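Local coordinates for TIGR00725 family protein (PDB 1RCU) that is of unknown function but has a Rossmann-like parallel sheet flanked by helices and belongs to the SLOG cluster4 family, consistent with binding a nucleotide-like ligand, at residues G51-L54 with A55-Y59. Residues are numbered along the deposited sequence; the frame is centred on the assembly and turned at random.
Sequences GRTL and AKKGY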
# COMPACT_ATOMS: atom_id res chain seq x y z
N GLY A 51 10.26 11.90 25.47
CA GLY A 51 10.80 10.57 25.26
C GLY A 51 11.15 9.83 26.53
O GLY A 51 10.81 8.65 26.70
N ARG A 52 11.84 10.51 27.43
CA ARG A 52 12.24 9.93 28.69
C ARG A 52 11.03 9.57 29.54
O ARG A 52 10.94 8.47 30.09
CB ARG A 52 13.13 10.91 29.44
CG ARG A 52 14.39 11.31 28.70
CD ARG A 52 15.33 11.95 29.68
NE ARG A 52 16.56 12.44 29.08
CZ ARG A 52 16.85 13.72 28.92
NH1 ARG A 52 15.99 14.65 29.31
NH2 ARG A 52 18.02 14.07 28.40
N THR A 53 10.09 10.50 29.62
CA THR A 53 8.90 10.30 30.41
C THR A 53 8.07 9.11 29.92
O THR A 53 7.51 8.36 30.72
CB THR A 53 8.02 11.53 30.40
OG1 THR A 53 8.78 12.66 30.83
CG2 THR A 53 6.82 11.33 31.35
N LEU A 54 7.99 8.95 28.60
CA LEU A 54 7.21 7.84 28.05
C LEU A 54 7.88 6.54 28.44
O LEU A 54 7.22 5.58 28.85
CB LEU A 54 7.11 7.95 26.53
CG LEU A 54 6.24 9.12 26.06
CD1 LEU A 54 6.22 9.21 24.56
CD2 LEU A 54 4.84 8.95 26.61
N ALA A 55 9.21 6.51 28.32
CA ALA A 55 9.98 5.33 28.68
C ALA A 55 9.79 5.02 30.16
O ALA A 55 9.49 3.88 30.50
CB ALA A 55 11.48 5.54 28.36
N LYS A 56 9.96 6.02 31.02
CA LYS A 56 9.84 5.81 32.47
C LYS A 56 8.46 5.26 32.85
O LYS A 56 8.35 4.45 33.77
CB LYS A 56 10.12 7.11 33.25
CG LYS A 56 11.50 7.72 33.01
CD LYS A 56 11.71 8.98 33.85
CE LYS A 56 12.84 9.87 33.32
NZ LYS A 56 14.20 9.66 33.90
N LYS A 57 7.43 5.69 32.14
CA LYS A 57 6.07 5.23 32.43
C LYS A 57 5.79 3.87 31.82
O LYS A 57 4.70 3.33 32.00
CB LYS A 57 5.02 6.24 31.93
CG LYS A 57 5.04 7.59 32.62
CD LYS A 57 4.91 7.48 34.13
CE LYS A 57 4.79 8.87 34.77
NZ LYS A 57 4.74 8.83 36.25
N GLY A 58 6.76 3.34 31.08
CA GLY A 58 6.58 2.03 30.48
C GLY A 58 5.82 1.90 29.17
O GLY A 58 5.43 0.79 28.81
N TYR A 59 5.60 3.01 28.46
CA TYR A 59 4.89 2.97 27.18
C TYR A 59 5.83 2.56 26.05
O TYR A 59 7.03 2.87 26.07
CB TYR A 59 4.29 4.35 26.83
CG TYR A 59 3.31 4.91 27.83
CD1 TYR A 59 2.15 4.20 28.16
CD2 TYR A 59 3.54 6.14 28.45
CE1 TYR A 59 1.24 4.71 29.10
CE2 TYR A 59 2.63 6.66 29.39
CZ TYR A 59 1.48 5.93 29.71
OH TYR A 59 0.60 6.45 30.63
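Leu-54 O accepts the amide of Tyr-59 at 3.1 Å, while within the last turn Gly-58 N bonds to Ala-55 O, and this pair of bonds makes the end of helix 44-56 a worked example of the Schellman motif. Gly-58 supplies the positive phi (82°) that the reversal needs, a backbone conformation that suits glycine. Upstream the helical pattern is regular: Ala-55 N to Gly-51 O, Lys-56 N to Arg-52 O, and Lys-57 N to Thr-53 O at 3.0 Å. Lys-57 N also makes a weak bond to Leu-54 O.

Among the side chains, Leu-54 and Tyr-59 meet at roughly a right angle, the CD2 methyl of Leu-54 lying 3.6 Å from ring atom CD2 of Tyr-59. With CG beside its own backbone N (chi1 -59°), the tyrosine sets its ring next to that methyl; both residues also touch Val-26 of strand 25-30, and Tyr-59 reaches helix 182-190 as well. The Lys-56 chain passes Arg-52, CE 4.0 Å from CB, with Arg-52 NE and Lys-56 NZ 6.0 Å apart and not in contact; NE of Arg-52 forms a salt bridge with Glu-79, which would probably offset the like charges. The C-terminal Schellman motif and the apolar contact of Leu-54 with Tyr-59 together close helix 44-56 and lead the chain into strand 60-63 of the beta-alpha-beta unit.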